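Local structure of putative NADPH:quinone oxidoreductase (Ralstonia eutropha, 3IUP) at residues G16-S21 with G54-S59; S108-A113 with I133-C138; E165-E170 with D195-V200; A174-A179 with E234-T239; A244-A247 with K252-G255. The protein binds NADPH and, as a putative quinone oxidoreductase with a GroES-like domain and a Rossmann-type nucleotide-binding fold, probably uses it to reduce quinone substrates. All blocks are in the same frame, centred on the assembly; numbering follows the deposited sequence.

Contact 1 of 5, residues G16-S21 with G54-S59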
# COMPACT_ATOMS: atom_id res chain seq x y z
N GLY A 16 -6.84 33.49 -1.74
CA GLY A 16 -7.55 32.50 -0.93
C GLY A 16 -9.01 32.35 -1.34
O GLY A 16 -9.77 31.64 -0.69
N GLU A 17 -9.40 33.01 -2.43
CA GLU A 17 -10.77 33.00 -2.89
C GLU A 17 -10.94 32.05 -4.09
O GLU A 17 -10.17 32.11 -5.01
CB GLU A 17 -11.20 34.39 -3.29
CG GLU A 17 -12.57 34.48 -3.98
CD GLU A 17 -12.96 35.89 -4.43
OE1 GLU A 17 -13.35 36.68 -3.55
OE2 GLU A 17 -12.93 36.22 -5.66
N LEU A 18 -11.97 31.22 -4.04
CA LEU A 18 -12.50 30.50 -5.19
C LEU A 18 -13.56 31.38 -5.85
O LEU A 18 -14.42 31.88 -5.17
CB LEU A 18 -13.14 29.18 -4.74
CG LEU A 18 -13.96 28.45 -5.82
CD1 LEU A 18 -13.07 27.93 -6.94
CD2 LEU A 18 -14.83 27.32 -5.27
N GLU A 19 -13.45 31.63 -7.15
CA GLU A 19 -14.50 32.20 -7.98
C GLU A 19 -14.92 31.23 -9.10
O GLU A 19 -14.09 30.77 -9.92
CB GLU A 19 -14.09 33.55 -8.59
CG GLU A 19 -15.19 34.18 -9.45
CD GLU A 19 -14.81 35.48 -10.17
OE1 GLU A 19 -13.71 36.02 -9.94
OE2 GLU A 19 -15.61 36.00 -10.96
N LEU A 20 -16.22 30.95 -9.15
CA LEU A 20 -16.86 30.15 -10.17
C LEU A 20 -17.67 31.05 -11.01
O LEU A 20 -18.43 31.89 -10.50
CB LEU A 20 -17.81 29.09 -9.55
CG LEU A 20 -17.13 28.08 -8.66
CD1 LEU A 20 -18.15 27.11 -8.01
CD2 LEU A 20 -16.13 27.28 -9.47
N SER A 21 -17.57 30.89 -12.33
CA SER A 21 -18.26 31.77 -13.27
C SER A 21 -18.49 31.08 -14.60
O SER A 21 -17.93 30.02 -14.83
CB SER A 21 -17.45 33.08 -13.49
OG SER A 21 -16.22 32.79 -14.12
N GLY A 54 -12.33 22.81 -5.74
CA GLY A 54 -10.99 22.74 -5.15
C GLY A 54 -11.07 22.41 -3.66
O GLY A 54 -11.97 21.69 -3.21
N ALA A 55 -10.14 22.97 -2.90
CA ALA A 55 -10.14 22.83 -1.44
C ALA A 55 -10.98 23.89 -0.78
O ALA A 55 -10.81 24.14 0.42
CB ALA A 55 -8.68 22.89 -0.91
N ALA A 56 -11.90 24.54 -1.51
CA ALA A 56 -12.73 25.57 -0.90
C ALA A 56 -13.61 24.94 0.18
O ALA A 56 -14.04 23.79 0.08
CB ALA A 56 -13.59 26.28 -1.88
N ASP A 57 -13.84 25.73 1.22
CA ASP A 57 -14.76 25.34 2.29
C ASP A 57 -16.11 25.87 1.78
O ASP A 57 -16.37 27.03 1.84
CB ASP A 57 -14.29 26.03 3.58
CG ASP A 57 -15.19 25.76 4.75
OD1 ASP A 57 -16.25 25.11 4.50
OD2 ASP A 57 -14.82 26.22 5.88
N MSE A 58 -16.96 25.00 1.24
CA MSE A 58 -18.17 25.46 0.51
C MSE A 58 -19.24 25.95 1.48
O MSE A 58 -20.20 26.66 1.09
CB MSE A 58 -18.72 24.35 -0.43
CG MSE A 58 -17.97 24.18 -1.80
SE MSE A 58 -17.48 25.82 -2.70
CE MSE A 58 -18.95 26.66 -3.48
N SER A 59 -19.03 25.63 2.77
CA SER A 59 -19.88 26.15 3.82
C SER A 59 -19.71 27.66 3.90
O SER A 59 -20.51 28.30 4.53
CB SER A 59 -19.57 25.48 5.17
OG SER A 59 -18.49 26.10 5.87

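Contact 2 of 5, residues S108-A113 with I133-C138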
# COMPACT_ATOMS: atom_id res chain seq x y z
N SER A 108 -10.00 16.73 -42.73
CA SER A 108 -9.47 15.37 -42.83
C SER A 108 -10.61 14.36 -42.93
O SER A 108 -11.69 14.58 -42.38
CB SER A 108 -8.56 15.03 -41.64
OG SER A 108 -9.30 14.72 -40.49
N PRO A 109 -10.41 13.27 -43.68
CA PRO A 109 -11.47 12.26 -43.72
C PRO A 109 -11.91 11.77 -42.35
O PRO A 109 -13.09 11.51 -42.13
CB PRO A 109 -10.83 11.11 -44.53
CG PRO A 109 -9.80 11.75 -45.32
CD PRO A 109 -9.28 12.91 -44.56
N ALA A 110 -10.97 11.63 -41.43
CA ALA A 110 -11.28 11.21 -40.09
C ALA A 110 -12.29 12.16 -39.43
O ALA A 110 -13.26 11.72 -38.80
CB ALA A 110 -9.96 11.13 -39.22
N ALA A 111 -12.08 13.47 -39.57
CA ALA A 111 -12.98 14.47 -38.97
C ALA A 111 -14.32 14.53 -39.74
O ALA A 111 -15.38 14.56 -39.13
CB ALA A 111 -12.31 15.86 -38.95
N GLN A 112 -14.26 14.53 -41.06
CA GLN A 112 -15.47 14.52 -41.90
C GLN A 112 -16.38 13.34 -41.56
O GLN A 112 -17.59 13.49 -41.57
CB GLN A 112 -15.10 14.50 -43.38
CG GLN A 112 -14.52 15.81 -43.86
CD GLN A 112 -15.55 16.90 -43.92
OE1 GLN A 112 -16.52 16.79 -44.65
NE2 GLN A 112 -15.38 17.95 -43.12
N ALA A 113 -15.80 12.19 -41.22
CA ALA A 113 -16.62 11.00 -40.95
C ALA A 113 -17.48 11.18 -39.71
O ALA A 113 -18.43 10.44 -39.49
CB ALA A 113 -15.74 9.73 -40.82
N ILE A 133 -12.34 19.53 -30.44
CA ILE A 133 -11.45 18.48 -29.99
C ILE A 133 -11.02 17.60 -31.13
O ILE A 133 -11.70 17.54 -32.12
CB ILE A 133 -12.04 17.65 -28.87
CG1 ILE A 133 -13.04 16.65 -29.36
CG2 ILE A 133 -12.70 18.54 -27.79
CD1 ILE A 133 -13.05 15.47 -28.41
N PRO A 134 -9.89 16.90 -30.97
CA PRO A 134 -9.46 16.00 -32.04
C PRO A 134 -10.45 14.90 -32.33
O PRO A 134 -11.01 14.28 -31.41
CB PRO A 134 -8.15 15.43 -31.53
CG PRO A 134 -7.64 16.45 -30.59
CD PRO A 134 -8.87 17.01 -29.92
N ALA A 135 -10.66 14.69 -33.62
CA ALA A 135 -11.44 13.58 -34.13
C ALA A 135 -11.06 12.29 -33.40
O ALA A 135 -11.95 11.51 -33.07
CB ALA A 135 -11.20 13.43 -35.63
N ASP A 136 -9.77 12.08 -33.15
CA ASP A 136 -9.34 10.81 -32.58
C ASP A 136 -9.69 10.66 -31.10
O ASP A 136 -9.45 9.60 -30.54
CB ASP A 136 -7.85 10.46 -32.91
CG ASP A 136 -6.81 11.33 -32.16
OD1 ASP A 136 -7.14 12.15 -31.26
OD2 ASP A 136 -5.61 11.19 -32.51
N GLN A 137 -10.30 11.68 -30.48
CA GLN A 137 -10.75 11.57 -29.10
C GLN A 137 -12.26 11.38 -28.95
O GLN A 137 -12.80 11.44 -27.85
CB GLN A 137 -10.31 12.78 -28.28
CG GLN A 137 -8.78 12.91 -28.12
CD GLN A 137 -8.38 14.14 -27.29
OE1 GLN A 137 -9.13 14.59 -26.40
NE2 GLN A 137 -7.22 14.69 -27.59
N CYS A 138 -12.95 11.21 -30.06
CA CYS A 138 -14.38 11.06 -30.08
C CYS A 138 -14.77 9.60 -30.16
O CYS A 138 -14.21 8.87 -30.96
CB CYS A 138 -14.97 11.79 -31.27
SG CYS A 138 -14.74 13.58 -31.11

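Contact 3 of 5, residues E165-E170 with D195-V200. With ACT (acetate ion), chain H; ACT (acetate ion), chain I.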
# COMPACT_ATOMS: atom_id res chain seq x y z
N GLU A 165 -10.17 -5.88 -15.03
CA GLU A 165 -8.88 -6.02 -15.73
C GLU A 165 -7.67 -6.10 -14.77
O GLU A 165 -6.84 -6.98 -14.90
CB GLU A 165 -8.70 -4.90 -16.74
CG GLU A 165 -7.53 -5.16 -17.73
CD GLU A 165 -8.00 -5.95 -18.96
OE1 GLU A 165 -9.14 -6.43 -19.00
OE2 GLU A 165 -7.18 -6.09 -19.89
N THR A 166 -7.60 -5.19 -13.81
CA THR A 166 -6.60 -5.19 -12.79
C THR A 166 -6.62 -6.46 -11.94
O THR A 166 -5.58 -6.99 -11.70
CB THR A 166 -6.75 -3.97 -11.84
OG1 THR A 166 -6.65 -2.74 -12.59
CG2 THR A 166 -5.67 -3.94 -10.80
N MSE A 167 -7.79 -6.90 -11.50
CA MSE A 167 -7.95 -8.16 -10.81
C MSE A 167 -7.23 -9.31 -11.55
O MSE A 167 -6.39 -10.05 -10.98
CB MSE A 167 -9.44 -8.48 -10.72
CG MSE A 167 -9.80 -9.76 -10.04
SE MSE A 167 -11.69 -10.22 -10.33
CE MSE A 167 -11.48 -10.97 -12.08
N ARG A 168 -7.56 -9.44 -12.82
CA ARG A 168 -6.94 -10.46 -13.67
C ARG A 168 -5.45 -10.27 -13.88
O ARG A 168 -4.70 -11.22 -13.77
CB ARG A 168 -7.64 -10.49 -15.01
CG ARG A 168 -9.03 -11.11 -14.93
CD ARG A 168 -9.82 -10.85 -16.14
NE ARG A 168 -11.05 -11.63 -16.08
CZ ARG A 168 -12.16 -11.33 -16.74
NH1 ARG A 168 -12.20 -10.29 -17.57
NH2 ARG A 168 -13.23 -12.09 -16.59
N LEU A 169 -5.03 -9.05 -14.18
CA LEU A 169 -3.61 -8.76 -14.36
C LEU A 169 -2.78 -9.06 -13.14
O LEU A 169 -1.62 -9.47 -13.26
CB LEU A 169 -3.38 -7.30 -14.79
CG LEU A 169 -3.78 -7.01 -16.23
CD1 LEU A 169 -3.97 -5.52 -16.42
CD2 LEU A 169 -2.73 -7.60 -17.22
N GLU A 170 -3.32 -8.86 -11.96
CA GLU A 170 -2.52 -9.02 -10.74
C GLU A 170 -2.77 -10.38 -10.09
O GLU A 170 -2.33 -10.65 -8.98
CB GLU A 170 -2.78 -7.84 -9.80
CG GLU A 170 -2.40 -6.55 -10.49
CD GLU A 170 -2.52 -5.29 -9.61
OE1 GLU A 170 -2.88 -5.41 -8.42
OE2 GLU A 170 -2.25 -4.21 -10.16
N ASP A 195 -20.59 -11.55 -16.54
CA ASP A 195 -19.36 -12.27 -16.83
C ASP A 195 -19.07 -13.43 -15.87
O ASP A 195 -18.11 -14.16 -16.07
CB ASP A 195 -18.18 -11.30 -16.84
CG ASP A 195 -18.31 -10.21 -17.90
OD1 ASP A 195 -19.37 -10.10 -18.57
OD2 ASP A 195 -17.36 -9.40 -18.04
N GLY A 196 -19.88 -13.63 -14.83
CA GLY A 196 -19.63 -14.73 -13.90
C GLY A 196 -18.40 -14.53 -13.00
O GLY A 196 -17.69 -15.47 -12.69
N ILE A 197 -18.19 -13.29 -12.57
CA ILE A 197 -17.12 -12.95 -11.61
C ILE A 197 -17.72 -12.81 -10.22
O ILE A 197 -18.72 -12.08 -10.03
CB ILE A 197 -16.46 -11.59 -12.03
CG1 ILE A 197 -15.87 -11.73 -13.43
CG2 ILE A 197 -15.37 -11.18 -11.01
CD1 ILE A 197 -15.57 -10.42 -14.12
N LYS A 198 -17.09 -13.45 -9.25
CA LYS A 198 -17.51 -13.34 -7.88
C LYS A 198 -17.11 -11.98 -7.32
O LYS A 198 -16.00 -11.47 -7.55
CB LYS A 198 -16.90 -14.48 -7.04
CG LYS A 198 -17.25 -15.86 -7.62
CD LYS A 198 -16.72 -16.99 -6.71
N LEU A 199 -18.04 -11.38 -6.60
CA LEU A 199 -17.92 -9.98 -6.23
C LEU A 199 -18.50 -9.82 -4.84
O LEU A 199 -19.60 -10.32 -4.55
CB LEU A 199 -18.66 -9.15 -7.24
CG LEU A 199 -18.92 -7.70 -6.83
CD1 LEU A 199 -17.55 -6.89 -6.69
CD2 LEU A 199 -19.85 -7.00 -7.81
N VAL A 200 -17.80 -9.10 -3.97
CA VAL A 200 -18.36 -8.71 -2.71
C VAL A 200 -18.59 -7.23 -2.74
O VAL A 200 -17.65 -6.43 -2.90
CB VAL A 200 -17.47 -9.08 -1.52
CG1 VAL A 200 -18.06 -8.54 -0.16
CG2 VAL A 200 -17.15 -10.62 -1.51
C ACT H . -12.17 -7.12 -18.57
O ACT H . -12.99 -7.60 -19.44
OXT ACT H . -11.35 -7.89 -17.96
CH3 ACT H . -12.12 -5.65 -18.30
C ACT I . -15.12 -11.20 -19.56
O ACT I . -15.01 -10.52 -18.50
OXT ACT I . -14.92 -12.44 -19.43
CH3 ACT I . -15.48 -10.59 -20.88

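Contact 4 of 5, residues A174-A179 with E234-T239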
# COMPACT_ATOMS: atom_id res chain seq x y z
N ALA A 174 -11.33 -12.97 -7.83
CA ALA A 174 -12.58 -12.30 -7.45
C ALA A 174 -12.23 -11.00 -6.75
O ALA A 174 -11.09 -10.78 -6.35
CB ALA A 174 -13.42 -13.20 -6.53
N LEU A 175 -13.22 -10.12 -6.60
CA LEU A 175 -12.96 -8.82 -6.05
C LEU A 175 -14.02 -8.29 -5.08
O LEU A 175 -15.14 -8.78 -4.98
CB LEU A 175 -12.68 -7.80 -7.19
CG LEU A 175 -13.87 -7.28 -7.93
CD1 LEU A 175 -13.48 -6.20 -8.99
CD2 LEU A 175 -14.64 -8.38 -8.58
N VAL A 176 -13.60 -7.29 -4.34
CA VAL A 176 -14.40 -6.51 -3.43
C VAL A 176 -14.50 -5.07 -3.92
O VAL A 176 -13.49 -4.46 -4.38
CB VAL A 176 -13.76 -6.53 -2.09
CG1 VAL A 176 -14.63 -5.72 -0.98
CG2 VAL A 176 -13.47 -8.00 -1.65
N HIS A 177 -15.68 -4.46 -3.75
CA HIS A 177 -15.88 -3.07 -4.13
C HIS A 177 -16.69 -2.35 -3.05
O HIS A 177 -17.72 -2.85 -2.64
CB HIS A 177 -16.54 -2.97 -5.50
CG HIS A 177 -16.70 -1.57 -5.99
ND1 HIS A 177 -17.90 -1.06 -6.40
CD2 HIS A 177 -15.81 -0.54 -6.04
CE1 HIS A 177 -17.74 0.21 -6.73
NE2 HIS A 177 -16.50 0.56 -6.50
N THR A 178 -16.23 -1.20 -2.62
CA THR A 178 -16.90 -0.40 -1.59
C THR A 178 -17.70 0.76 -2.21
O THR A 178 -17.59 1.07 -3.39
CB THR A 178 -15.97 0.11 -0.51
OG1 THR A 178 -15.19 1.22 -1.02
CG2 THR A 178 -15.03 -1.01 0.01
N ALA A 179 -18.50 1.40 -1.36
CA ALA A 179 -19.50 2.39 -1.79
C ALA A 179 -20.24 1.84 -3.01
O ALA A 179 -20.50 2.55 -3.97
CB ALA A 179 -18.83 3.75 -2.06
N GLU A 234 -17.35 -14.14 5.85
CA GLU A 234 -18.08 -15.22 5.17
C GLU A 234 -18.13 -14.99 3.67
O GLU A 234 -17.95 -15.90 2.92
CB GLU A 234 -19.53 -15.32 5.65
CG GLU A 234 -19.73 -15.73 7.07
CD GLU A 234 -21.23 -15.64 7.50
OE1 GLU A 234 -22.10 -15.75 6.61
OE2 GLU A 234 -21.52 -15.46 8.72
N ALA A 235 -18.45 -13.77 3.26
CA ALA A 235 -18.46 -13.41 1.83
C ALA A 235 -17.09 -13.66 1.18
O ALA A 235 -17.02 -14.09 0.03
CB ALA A 235 -18.91 -11.94 1.65
N LEU A 236 -16.03 -13.31 1.91
CA LEU A 236 -14.66 -13.57 1.40
C LEU A 236 -14.32 -15.06 1.32
O LEU A 236 -13.69 -15.52 0.37
CB LEU A 236 -13.64 -12.76 2.17
CG LEU A 236 -13.80 -11.26 1.96
CD1 LEU A 236 -12.99 -10.49 3.00
CD2 LEU A 236 -13.40 -10.87 0.50
N VAL A 237 -14.79 -15.87 2.27
CA VAL A 237 -14.68 -17.32 2.11
C VAL A 237 -15.42 -17.80 0.88
O VAL A 237 -14.87 -18.55 0.08
CB VAL A 237 -15.16 -18.06 3.38
CG1 VAL A 237 -15.20 -19.56 3.12
CG2 VAL A 237 -14.25 -17.68 4.52
N SER A 238 -16.64 -17.33 0.68
CA SER A 238 -17.43 -17.72 -0.46
C SER A 238 -16.78 -17.36 -1.79
O SER A 238 -16.73 -18.20 -2.71
CB SER A 238 -18.82 -17.08 -0.39
OG SER A 238 -19.53 -17.62 0.70
N THR A 239 -16.32 -16.11 -1.91
CA THR A 239 -15.84 -15.60 -3.20
C THR A 239 -14.37 -15.87 -3.50
O THR A 239 -13.97 -15.92 -4.65
CB THR A 239 -16.06 -14.10 -3.29
OG1 THR A 239 -15.40 -13.47 -2.20
CG2 THR A 239 -17.58 -13.72 -3.26

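Contact 5 of 5, residues A244-A247 with K252-G255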
# COMPACT_ATOMS: atom_id res chain seq x y z
N ALA A 244 -9.41 -5.56 -3.58
CA ALA A 244 -10.51 -4.67 -3.29
C ALA A 244 -10.25 -3.34 -3.93
O ALA A 244 -9.10 -2.83 -3.91
CB ALA A 244 -10.69 -4.46 -1.72
N PHE A 245 -11.34 -2.71 -4.36
CA PHE A 245 -11.33 -1.31 -4.74
C PHE A 245 -12.19 -0.52 -3.79
O PHE A 245 -13.41 -0.77 -3.69
CB PHE A 245 -11.81 -1.16 -6.16
CG PHE A 245 -10.86 -1.73 -7.15
CD1 PHE A 245 -10.87 -3.05 -7.44
CD2 PHE A 245 -9.92 -0.89 -7.77
CE1 PHE A 245 -9.92 -3.58 -8.35
CE2 PHE A 245 -9.00 -1.39 -8.63
CZ PHE A 245 -9.00 -2.71 -8.92
N ASP A 246 -11.53 0.37 -3.06
CA ASP A 246 -12.17 1.17 -2.03
C ASP A 246 -12.34 2.63 -2.47
O ASP A 246 -11.37 3.34 -2.69
CB ASP A 246 -11.38 1.09 -0.77
CG ASP A 246 -11.93 2.00 0.32
OD1 ASP A 246 -13.18 2.08 0.48
OD2 ASP A 246 -11.11 2.60 1.02
N ALA A 247 -13.58 3.08 -2.52
CA ALA A 247 -13.90 4.44 -2.92
C ALA A 247 -13.83 5.39 -1.75
O ALA A 247 -13.81 6.61 -1.95
CB ALA A 247 -15.33 4.50 -3.54
N LYS A 252 -11.59 3.30 8.05
CA LYS A 252 -11.12 1.99 8.45
C LYS A 252 -11.39 0.86 7.48
O LYS A 252 -10.92 -0.27 7.74
CB LYS A 252 -11.78 1.63 9.78
CG LYS A 252 -11.26 2.49 10.90
CD LYS A 252 -11.88 2.05 12.23
CE LYS A 252 -11.55 3.01 13.36
NZ LYS A 252 -11.91 2.40 14.68
N LEU A 253 -12.14 1.13 6.42
CA LEU A 253 -12.68 0.07 5.58
C LEU A 253 -11.57 -0.73 4.87
O LEU A 253 -11.62 -1.95 4.80
CB LEU A 253 -13.64 0.64 4.56
CG LEU A 253 -14.67 -0.22 3.92
CD1 LEU A 253 -15.32 -1.19 4.91
CD2 LEU A 253 -15.70 0.75 3.27
N GLY A 254 -10.54 -0.03 4.42
CA GLY A 254 -9.44 -0.74 3.74
C GLY A 254 -8.80 -1.79 4.62
O GLY A 254 -8.57 -2.95 4.18
N GLY A 255 -8.47 -1.43 5.86
CA GLY A 255 -7.87 -2.37 6.78
C GLY A 255 -8.82 -3.48 7.22
O GLY A 255 -8.43 -4.64 7.38
O HOH W 1 -10.57 2.87 3.70

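Contact 1 of 5, residues G16-S21 with G54-S59
L18 makes the close contacts between strand 17-26 and the loop 54-59, where A56 and M58, present as selenomethionine, receive it. The strand belongs to an antiparallel sheet, paired with strands 4-12 and 70-75, and the contact folds the loop after helix 46-53 onto it. G16 comes just before the strand and has a positive phi of 93°, a backbone state that suits glycine. E17 points away from the loop, and its OE2 forms a salt bridge with K13. L18 faces the loop instead. Its CG lies opposite the backbone nitrogen (chi1 169°), which carries CD2 across: CD2 of L18 is 3.8 Å from CB of A56 and 4.0 Å from SE of M58. Closer to the backbone, CB of L18 passes 4.1 Å from CB of A56. The side chains of L18 and M58 cross at about a right angle, and M58 reaches L18 because its chain is folded at both chi2 and chi3. At E19 the strand shows its other side again, and this glutamate also pairs with K13. L20 turns to the loop's side too, and packs on L52 and F53 of helix 46-53. No hydrogen bond crosses the contact, so the loop is held by the shape and dispersion of a branched alkyl group, a small methyl and a soft selenium atom, a fit with little directional demand.

Contact 2 of 5, residues S108-A113 with I133-C138
A135 presses its methyl group against the short helix 109-112, meeting A110 and A111 within the GroES-like domain. The helix has a classic N-cap, S108, and the partner segment runs from the end of strand 130-134 into a 3-10 turn. I133 is buried in that strand: its backbone pairs with V35 and its side chain packs on I37. P134 points away from the helix, while its carbonyl oxygen accepts the backbone N-H of Q137 and so opens the turn. A135 then takes the central place. Its CB comes 3.9 Å from CA of A111 and 4.2 Å from the carbonyl carbon of A110, nearer to the helix backbone than to either methyl: CB to CB is 4.3 Å to A111 and 4.4 Å to A110. Such a close approach suits alanine on both sides, since the CA atoms of A111 and A135 are 5.2 Å apart. D136 and Q137, both polar, occupy the exposed part of the turn. C138 follows with its N-H bonded to the carbonyl oxygen of A135, and its side chain goes inward to V35, I37 and L114. At the start of the helix, the hydroxyl of S108 also bonds to P32 O, and S108 OG accepts the N-H of A111 over 3.2 Å at an angle of 158°.

Contact 3 of 5, residues E165-E170 with D195-V200
R168 and M167, neighbours on helix 155-169, both reach I197, in the loop leading to strand 199-203. From CB, R168 places CG beside its backbone nitrogen (chi1 -72°) and then runs straight from CG to NE. Its CD passes 3.8 Å from OXT of the chain H acetate. At the tip, NH1 of R168 holds that OXT in a short but bent, weak hydrogen bond. R168 NH1 and NH2 each donate to O of the chain I acetate over 3.0 Å, and both acetates lie at the edge of the guanidinium. NH2 of R168 is also 3.8 Å from CD1 of I197, which approaches obliquely. Deeper in, M167, a selenomethionine, slides past I197 in the opposite direction, with SE 3.9 Å from CG2 of I197. M167 also touches L175 of the neighbouring strand, packing the helix on the parallel sheet. D195 OD2, salt-bridged to R329, is 2.6 Å from the chain I acetate O, so one acid probably carries a proton. The acetates, probably from the crystallisation liquor, lie between R168 and the acids E165 and D195. The contact thus combines an inner apolar pair, M167 and I197, with an exposed guanidinium whose charge is met by acetates rather than by the other segment.

Contact 4 of 5, residues A174-A179 with E234-T239
V176 and L236 form one of two tight points in this contact, where strand 175-177 of the parallel Rossmann-type sheet meets helix 228-239. CG2 of V176 touches CD2 of L236 at 3.6 Å, and the two side chains cross at about a right angle. The leucine reaches the strand because its CG stands beside the backbone nitrogen (chi1 -65°), which swings the branched end over from a CB that is not aimed at the partner. The closest approach lies at the start of the strand segment: CB of A174 rests 3.4 Å from the carbonyl oxygen of T239, and the two CB atoms are 4.3 Å apart. Alanine suits this place because the helix backbone comes so near. V176 is also covered by M261 of helix 253-266, and L236 touches C260 of the same helix. The outer side of helix 228-239 is quite different, for E234, V237 and S238 are exposed and make no contact with the strand. T239 is the one polar side chain on the packed side, and its OG1 donates to the carbonyl oxygen of A235 at 2.8 Å. That oxygen also receives the N-H of T239, from the opposite face of its plane. The hydroxyl is thus satisfied within its own helix; no hydrogen bond crosses the contact, which rests mainly on packing, with the T239 carbonyl oxygen against the A174 methyl.

Contact 5 of 5, residues A244-A247 with K252-G255
D246 and L253 face each other between the end of a strand and the first turn of the following helix, their side chains crossing obliquely. CG of D246 lies opposite its backbone nitrogen (chi1 175°), which sends the carboxylate forward toward the helix. OD1 of D246 comes 4.0 Å from CD2 of L253, a van der Waals approach in which the leucine methyl lies against one oxygen. L253 has its CG turned likewise (chi1 -158°) and also touches T178, in the loop after strand 175-177. The second oxygen of D246, OD2, lies on the side of G254, 4.3 Å from its backbone nitrogen. A water to one side bridges the two: it accepts the N-H of G254 at 3.0 Å and probably donates to OD2 of D246 at 2.7 Å. The elements joined here are strand 243-249 and helix 253-266, the first two members of a beta-alpha-beta unit completed by strand 281-285, as in Rossmann-type folds. NADPH binds nearby: A247 touches it, and the side chain of L253 is about 6 Å away. With no side chain, G254 lets the helix start lie close to the carboxylate, and the negative charge of D246 probably gains from the helix N terminus. The aspartate has firmer partners than the water alone, and with two on each oxygen its rotation is probably restricted: OD1 is hydrogen-bonded to the hydroxyls of T248 and T178, and OD2, besides the water, to the backbone nitrogen of G249.

From the N terminus, contact 1 closes a loop of 32 residues by tying the antiparallel sheet to the segment after helix 46-53. Contact 2 follows in series and closes a shorter loop in the GroES-like domain, its centre 36 Å from that of contact 1. Contacts 3 and 4, closing 24 and 54 residues, lie in the nucleotide-binding part and cross along the chain, their segments alternating; they meet where strand 199-203 hydrogen-bonds to strand 175-177. Contact 5 comes last, spanning only four intervening residues, and joins contact 4 through the pairing of strands 175-177 and 243-249. Contacts 3, 4 and 5 thus share one parallel sheet, while contacts 1 and 2 touch none of these three, nor each other.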